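Local coordinates for esterase (Alcaligenes sp., PDB 1QLW), which probably hydrolyses carboxylic esters, being a novel bacterial esterase with the alpha/beta hydrolase fold, at residues A[140-145]-A[163-168]; A[105-110]-A[205-210]. One frame throughout, in Å; residues are numbered along the deposited sequence.

Interaction 1: A[140-145]-A[163-168]; sequences AAWAIF and QAQAEL
The indole of Trp-142 is met by the side-chain amide of Gln-165, and the phenyl ring of Phe-145 has methyl CD2 of Leu-168 at its edge, close to the ring plane. The amide comes obliquely to the six-membered end of the indole, the two planes lying 39° apart, and its nearest approach is Gln-165 NE2 to Trp-142 CZ3, 3.6 Å. Trp-142 CH2 is slightly farther from Gln-165 NE2, at 3.9 Å. Tyr-151 adds an edge-to-face contact to the indole, whose NE1 is hydrogen-bonded to the carbonyl of Asp-153. No hydrogen bond joins the two segments, so van der Waals contact does the work, burying 141 Å² in all. With CG set between the backbone N and the carbonyl carbon (chi1 62°), Gln-165 runs out extended to the tryptophan, while its OE1 accepts a hydrogen bond from NE1 of Trp-169, which also packs on Trp-142. Were this glutamine shortened to an alanine, Trp-169 NE1 would probably lose that acceptor and a gap would be likely to open beside the outer carbons of the indole. Leu-168 supplies the apolar half, CD2 lying 4.1 Å from Phe-145 CE2 and equally 4.1 Å from Phe-145 CD2; Phe-147 and Phe-160 also touch this leucine. The nearest pair of CA atoms, those of Trp-142 and Gln-165, is 9.1 Å apart, so side chains must span the gap between helices 138-144 and 165-171. Both helices belong to the long excursion between strands 99-103 and 200-205 of the alpha/beta hydrolase sheet.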
ATOM      1  N   ALA A 140      18.407   8.628  12.507  1.00 15.61           N
ATOM      2  CA  ALA A 140      19.246   8.018  11.483  1.00 16.93           C
ATOM      3  C   ALA A 140      18.842   8.521  10.101  1.00 15.81           C
ATOM      4  O   ALA A 140      19.697   8.869   9.275  1.00 16.86           O
ATOM      5  CB  ALA A 140      19.121   6.498  11.556  1.00 19.61           C
ATOM      6  N   ALA A 141      17.540   8.563   9.842  1.00 14.31           N
ATOM      7  CA  ALA A 141      17.028   8.986   8.547  1.00 13.73           C
ATOM      8  C   ALA A 141      17.425  10.421   8.239  1.00 13.42           C
ATOM      9  O   ALA A 141      17.700  10.754   7.080  1.00 14.06           O
ATOM     10  CB  ALA A 141      15.521   8.793   8.491  1.00 14.38           C
ATOM     11  N   TRP A 142      17.415  11.292   9.233  1.00 14.09           N
ATOM     12  CA  TRP A 142      17.788  12.691   9.018  1.00 14.97           C
ATOM     13  C   TRP A 142      19.144  12.806   8.334  1.00 15.40           C
ATOM     14  O   TRP A 142      19.337  13.606   7.416  1.00 16.57           O
ATOM     15  CB  TRP A 142      17.850  13.354  10.386  1.00 16.71           C
ATOM     16  CG  TRP A 142      17.975  14.838  10.418  1.00 16.30           C
ATOM     17  CD1 TRP A 142      19.122  15.579  10.436  1.00 16.67           C
ATOM     18  CD2 TRP A 142      16.890  15.768  10.486  1.00 16.73           C
ATOM     19  NE1 TRP A 142      18.811  16.919  10.509  1.00 16.72           N
ATOM     20  CE2 TRP A 142      17.443  17.059  10.545  1.00 16.55           C
ATOM     21  CE3 TRP A 142      15.498  15.620  10.499  1.00 18.47           C
ATOM     22  CZ2 TRP A 142      16.645  18.200  10.630  1.00 17.78           C
ATOM     23  CZ3 TRP A 142      14.725  16.754  10.576  1.00 19.76           C
ATOM     24  CH2 TRP A 142      15.291  18.031  10.638  1.00 19.67           C
ATOM     25  N   ALA A 143      20.099  12.013   8.797  1.00 16.09           N
ATOM     26  CA  ALA A 143      21.453  12.031   8.250  1.00 16.93           C
ATOM     27  C   ALA A 143      21.534  11.249   6.952  1.00 16.37           C
ATOM     28  O   ALA A 143      22.215  11.689   6.008  1.00 17.58           O
ATOM     29  CB  ALA A 143      22.447  11.549   9.293  1.00 20.11           C
ATOM     30  N   ILE A 144      20.884  10.090   6.842  1.00 15.74           N
ATOM     31  CA  ILE A 144      20.876   9.343   5.582  1.00 16.29           C
ATOM     32  C   ILE A 144      20.313  10.184   4.445  1.00 14.21           C
ATOM     33  O   ILE A 144      20.807  10.171   3.315  1.00 15.59           O
ATOM     34  CB  ILE A 144      20.060   8.042   5.723  1.00 18.26           C
ATOM     35  CG1 ILE A 144      20.772   7.113   6.708  1.00 21.32           C
ATOM     36  CG2 ILE A 144      19.847   7.366   4.372  1.00 20.41           C
ATOM     37  CD1 ILE A 144      19.959   5.950   7.230  1.00 24.18           C
ATOM     38  N   PHE A 145      19.281  10.972   4.758  1.00 13.48           N
ATOM     39  CA  PHE A 145      18.611  11.782   3.764  1.00 12.87           C
ATOM     40  C   PHE A 145      19.273  13.135   3.547  1.00 12.45           C
ATOM     41  O   PHE A 145      18.880  13.867   2.637  1.00 13.69           O
ATOM     42  CB  PHE A 145      17.144  11.971   4.129  1.00 13.06           C
ATOM     43  CG  PHE A 145      16.312  10.714   4.168  1.00 13.29           C
ATOM     44  CD1 PHE A 145      16.703   9.532   3.547  1.00 15.10           C
ATOM     45  CD2 PHE A 145      15.097  10.717   4.822  1.00 14.44           C
ATOM     46  CE1 PHE A 145      15.920   8.399   3.572  1.00 16.27           C
ATOM     47  CE2 PHE A 145      14.298   9.587   4.858  1.00 14.85           C
ATOM     48  CZ  PHE A 145      14.704   8.435   4.238  1.00 15.80           C
ATOM     49  N   GLN A 163       9.658  21.188   8.060  1.00 16.45           N
ATOM     50  CA  GLN A 163       8.502  21.429   8.915  1.00 17.28           C
ATOM     51  C   GLN A 163       7.520  20.270   8.904  1.00 15.33           C
ATOM     52  O   GLN A 163       6.713  20.152   9.833  1.00 18.00           O
ATOM     53  CB  GLN A 163       7.793  22.722   8.528  1.00 19.97           C
ATOM     54  CG  GLN A 163       6.938  22.710   7.296  1.00 23.79           C
ATOM     55  CD  GLN A 163       7.591  22.799   5.950  1.00 26.66           C
ATOM     56  OE1 GLN A 163       8.811  22.735   5.804  1.00 27.78           O
ATOM     57  NE2 GLN A 163       6.774  22.952   4.907  1.00 29.64           N
ATOM     58  N   ALA A 164       7.566  19.435   7.883  1.00 14.32           N
ATOM     59  CA  ALA A 164       6.702  18.274   7.736  1.00 13.86           C
ATOM     60  C   ALA A 164       7.449  16.986   8.018  1.00 12.71           C
ATOM     61  O   ALA A 164       7.070  15.913   7.543  1.00 13.17           O
ATOM     62  CB  ALA A 164       6.073  18.258   6.346  1.00 14.86           C
ATOM     63  N   GLN A 165       8.487  17.046   8.867  1.00 13.13           N
ATOM     64  CA  GLN A 165       9.211  15.820   9.189  1.00 12.83           C
ATOM     65  C   GLN A 165       8.281  14.785   9.816  1.00 12.28           C
ATOM     66  O   GLN A 165       8.439  13.598   9.564  1.00 13.24           O
ATOM     67  CB  GLN A 165      10.430  16.057  10.076  1.00 13.98           C
ATOM     68  CG  GLN A 165      10.131  16.645  11.440  1.00 14.94           C
ATOM     69  CD  GLN A 165      11.349  16.653  12.353  1.00 16.88           C
ATOM     70  OE1 GLN A 165      11.737  15.568  12.807  1.00 19.76           O
ATOM     71  NE2 GLN A 165      11.936  17.800  12.577  1.00 19.03           N
ATOM     72  N   ALA A 166       7.306  15.195  10.641  1.00 12.91           N
ATOM     73  CA  ALA A 166       6.408  14.208  11.247  1.00 13.28           C
ATOM     74  C   ALA A 166       5.681  13.378  10.198  1.00 12.50           C
ATOM     75  O   ALA A 166       5.464  12.167  10.361  1.00 12.83           O
ATOM     76  CB  ALA A 166       5.373  14.870  12.145  1.00 15.92           C
ATOM     77  N   GLU A 167       5.246  14.035   9.128  1.00 12.63           N
ATOM     78  CA  GLU A 167       4.540  13.366   8.037  1.00 12.61           C
ATOM     79  C   GLU A 167       5.500  12.451   7.300  1.00 11.40           C
ATOM     80  O   GLU A 167       5.100  11.334   6.930  1.00 12.24           O
ATOM     81  CB  GLU A 167       3.869  14.377   7.124  1.00 12.93           C
ATOM     82  CG  GLU A 167       2.684  15.101   7.749  1.00 15.07           C
ATOM     83  CD  GLU A 167       3.002  16.242   8.670  1.00 18.13           C
ATOM     84  OE1 GLU A 167       4.140  16.696   8.824  1.00 17.29           O
ATOM     85  OE2 GLU A 167       2.013  16.725   9.288  1.00 25.77           O
ATOM     86  N   LEU A 168       6.751  12.846   7.094  1.00 11.52           N
ATOM     87  CA  LEU A 168       7.700  11.912   6.499  1.00 12.14           C
ATOM     88  C   LEU A 168       7.831  10.668   7.376  1.00 11.76           C
ATOM     89  O   LEU A 168       7.790   9.541   6.893  1.00 11.87           O
ATOM     90  CB  LEU A 168       9.066  12.562   6.323  1.00 12.59           C
ATOM     91  CG  LEU A 168      10.170  11.624   5.826  1.00 13.36           C
ATOM     92  CD1 LEU A 168       9.867  11.047   4.459  1.00 14.85           C
ATOM     93  CD2 LEU A 168      11.494  12.384   5.822  1.00 15.16           C
TER

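Interaction 2: A[105-110]-A[205-210]; sequences SGRGRS and HSQSGI. With SO4 (sulfate ion), chain D.
Arg-107 meets Gln-207 through one nearly straight hydrogen bond, NH2 giving its proton to OE1 over 2.9 Å with an angle of 167° at the hydrogen. The acceptor lies in the guanidinium plane, at its edge, and the amide is turned 64° from that plane. The arginine chain, bent at chi2 (82°) and again at chi3, brings its end to the glutamine. NH1 of Arg-107 is hydrogen-bonded to the carbonyls of Gly-70 and Leu-73; Gln-104 NE2 is a second donor to Gln-207 OE1, and Gln-207 NE2 donates to Asp-175 OD2. The ionic contact is a salt bridge from Arg-107 NH2 to Asp-175 OD1.

Of the backbone bonds, Gly-209 N to Ser-206 O spans 2.8 Å, and a CB on this glycine would run into that same oxygen. Ser-206, at positive phi, follows strand 200-205 and precedes helix 211-218, consistent with the nucleophile elbow of alpha/beta hydrolases. Its OG donates a 2.8 Å hydrogen bond to O2 of a sulfate, probably from the crystallisation liquor, which Arg-265 also binds.

Bonds at both ends of the Gln-207 amide thus fix its rotation; Asp-175 probably balances the buried charge of Arg-107, and the glutamine so held directly follows the presumed nucleophile in sequence.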
ATOM      1  N   SER A 105       8.548  -6.163  -3.605  1.00 11.81           N
ATOM      2  CA  SER A 105       8.299  -7.450  -2.961  1.00 11.79           C
ATOM      3  C   SER A 105       8.641  -7.329  -1.477  1.00 12.19           C
ATOM      4  O   SER A 105       9.664  -6.747  -1.100  1.00 12.86           O
ATOM      5  CB  SER A 105       9.182  -8.503  -3.614  1.00 13.59           C
ATOM      6  OG  SER A 105       8.861  -8.694  -4.973  1.00 14.37           O
ATOM      7  N   GLY A 106       7.778  -7.872  -0.628  1.00 11.83           N
ATOM      8  CA  GLY A 106       8.013  -7.870   0.799  1.00 12.55           C
ATOM      9  C   GLY A 106       7.924  -6.513   1.465  1.00 11.30           C
ATOM     10  O   GLY A 106       8.506  -6.346   2.539  1.00 12.59           O
ATOM     11  N   ARG A 107       7.207  -5.580   0.868  1.00 11.31           N
ATOM     12  CA  ARG A 107       7.041  -4.235   1.400  1.00 11.09           C
ATOM     13  C   ARG A 107       5.605  -3.786   1.118  1.00 10.37           C
ATOM     14  O   ARG A 107       5.043  -4.107   0.085  1.00 11.18           O
ATOM     15  CB  ARG A 107       8.019  -3.246   0.742  1.00 11.06           C
ATOM     16  CG  ARG A 107       8.192  -1.918   1.445  1.00 11.79           C
ATOM     17  CD  ARG A 107       9.175  -1.924   2.608  1.00 11.96           C
ATOM     18  NE  ARG A 107      10.486  -2.426   2.199  1.00 11.34           N
ATOM     19  CZ  ARG A 107      11.356  -1.755   1.448  1.00 10.51           C
ATOM     20  NH1 ARG A 107      11.114  -0.484   1.155  1.00 11.27           N
ATOM     21  NH2 ARG A 107      12.422  -2.377   0.984  1.00 12.18           N
ATOM     22  N   GLY A 108       5.040  -2.956   1.998  1.00 11.17           N
ATOM     23  CA  GLY A 108       3.754  -2.350   1.679  1.00 11.74           C
ATOM     24  C   GLY A 108       2.700  -3.413   1.414  1.00 10.98           C
ATOM     25  O   GLY A 108       2.500  -4.342   2.222  1.00 11.54           O
ATOM     26  N   ARG A 109       1.996  -3.247   0.301  1.00 10.61           N
ATOM     27  CA  ARG A 109       0.923  -4.167  -0.068  1.00 10.84           C
ATOM     28  C   ARG A 109       1.380  -5.489  -0.671  1.00 10.83           C
ATOM     29  O   ARG A 109       0.528  -6.309  -1.015  1.00 12.14           O
ATOM     30  CB  ARG A 109      -0.040  -3.414  -0.975  1.00 11.55           C
ATOM     31  CG  ARG A 109      -0.737  -2.278  -0.259  1.00 12.05           C
ATOM     32  CD  ARG A 109      -1.639  -1.483  -1.158  1.00 13.01           C
ATOM     33  NE  ARG A 109      -2.447  -0.560  -0.356  1.00 12.40           N
ATOM     34  CZ  ARG A 109      -3.453   0.145  -0.845  1.00 12.47           C
ATOM     35  NH1 ARG A 109      -3.665   0.212  -2.159  1.00 13.93           N
ATOM     36  NH2 ARG A 109      -4.288   0.764  -0.017  1.00 12.73           N
ATOM     37  N   SER A 110       2.691  -5.695  -0.785  1.00 10.74           N
ATOM     38  CA  SER A 110       3.309  -6.904  -1.327  1.00 10.85           C
ATOM     39  C   SER A 110       3.698  -7.852  -0.202  1.00 10.81           C
ATOM     40  O   SER A 110       4.527  -7.513   0.651  1.00 11.87           O
ATOM     41  CB  SER A 110       4.549  -6.510  -2.118  1.00 10.98           C
ATOM     42  OG  SER A 110       4.231  -5.608  -3.145  1.00 11.31           O
ATOM     43  N   HIS A 205      15.217   4.477  -6.889  1.00 12.74           N
ATOM     44  CA  HIS A 205      15.696   5.360  -5.837  1.00 12.67           C
ATOM     45  C   HIS A 205      16.490   4.596  -4.800  1.00 12.45           C
ATOM     46  O   HIS A 205      15.976   3.640  -4.225  1.00 13.00           O
ATOM     47  CB  HIS A 205      14.476   6.017  -5.142  1.00 13.72           C
ATOM     48  CG  HIS A 205      14.795   7.061  -4.122  1.00 12.92           C
ATOM     49  ND1 HIS A 205      14.019   7.203  -2.984  1.00 14.94           N
ATOM     50  CD2 HIS A 205      15.771   7.996  -4.089  1.00 13.07           C
ATOM     51  CE1 HIS A 205      14.568   8.218  -2.316  1.00 15.35           C
ATOM     52  NE2 HIS A 205      15.610   8.733  -2.946  1.00 14.55           N
ATOM     53  N   SER A 206      17.720   5.011  -4.502  1.00 14.71           N
ATOM     54  CA  SER A 206      18.424   4.536  -3.312  1.00 16.06           C
ATOM     55  C   SER A 206      18.580   3.035  -3.216  1.00 14.24           C
ATOM     56  O   SER A 206      19.266   2.509  -4.096  1.00 14.18           O
ATOM     57  CB  SER A 206      17.735   5.163  -2.095  1.00 19.86           C
ATOM     58  OG  SER A 206      18.667   5.254  -1.026  1.00 24.73           O
ATOM     59  N   GLN A 207      18.009   2.321  -2.248  1.00 12.93           N
ATOM     60  CA  GLN A 207      18.104   0.854  -2.210  1.00 12.34           C
ATOM     61  C   GLN A 207      17.712   0.199  -3.524  1.00 12.22           C
ATOM     62  O   GLN A 207      18.288  -0.824  -3.903  1.00 12.98           O
ATOM     63  CB  GLN A 207      17.135   0.380  -1.117  1.00 12.71           C
ATOM     64  CG  GLN A 207      16.925  -1.126  -1.018  1.00 13.09           C
ATOM     65  CD  GLN A 207      15.775  -1.334  -0.057  1.00 11.87           C
ATOM     66  OE1 GLN A 207      14.605  -1.221  -0.455  1.00 12.70           O
ATOM     67  NE2 GLN A 207      16.056  -1.559   1.209  1.00 12.38           N
ATOM     68  N   SER A 208      16.694   0.719  -4.204  1.00 12.10           N
ATOM     69  CA  SER A 208      16.272   0.127  -5.473  1.00 11.99           C
ATOM     70  C   SER A 208      17.024   0.725  -6.648  1.00 12.21           C
ATOM     71  O   SER A 208      16.763   0.323  -7.791  1.00 12.62           O
ATOM     72  CB  SER A 208      14.775   0.264  -5.720  1.00 11.81           C
ATOM     73  OG  SER A 208      14.462   1.640  -5.887  1.00 12.51           O
ATOM     74  N   GLY A 209      17.968   1.625  -6.399  1.00 12.61           N
ATOM     75  CA  GLY A 209      18.737   2.235  -7.470  1.00 13.26           C
ATOM     76  C   GLY A 209      19.305   1.223  -8.440  1.00 12.60           C
ATOM     77  O   GLY A 209      19.236   1.414  -9.657  1.00 14.58           O
ATOM     78  N   ILE A 210      19.896   0.157  -7.908  1.00 12.31           N
ATOM     79  CA  ILE A 210      20.522  -0.871  -8.734  1.00 12.32           C
ATOM     80  C   ILE A 210      19.522  -1.777  -9.434  1.00 11.91           C
ATOM     81  O   ILE A 210      19.853  -2.426 -10.428  1.00 13.27           O
ATOM     82  CB  ILE A 210      21.476  -1.706  -7.847  1.00 13.08           C
ATOM     83  CG1 ILE A 210      22.450  -2.537  -8.684  1.00 13.58           C
ATOM     84  CG2 ILE A 210      20.733  -2.594  -6.867  1.00 13.34           C
ATOM     85  CD1 ILE A 210      23.379  -1.739  -9.572  1.00 15.38           C
TER
HETATM   86  S   SO4 D 576      20.666   2.115   0.310  1.00 24.25           S
HETATM   87  O1  SO4 D 576      21.694   2.260   1.414  1.00 23.73           O
HETATM   88  O2  SO4 D 576      20.653   3.433  -0.435  1.00 25.63           O
HETATM   89  O3  SO4 D 576      19.344   1.848   0.953  1.00 24.13           O
HETATM   90  O4  SO4 D 576      21.083   1.060  -0.648  1.00 24.33           O

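Interaction 1 is nested, along the chain, within the loop that interaction 2 closes. Their centres lie 19 Å apart and their nearest atoms about 6 Å, so they do not touch. Interaction 2 is the more central, 6 Å from the centre of the chain against 17 Å, and it includes Ser-206, the presumed nucleophile, whose OG meets the sulfate. His-298 relates the two sites: its backbone is hydrogen-bonded to that of Phe-145, and its carbonyl accepts from NE2 of His-205. Its place after strand 283-287 is consistent with the catalytic histidine of this fold. Both contacts also reach the second subunit, Ile-144 packing on its Tyr-39 and Arg-109 forming salt bridges to its Asp-103 and Glu-79.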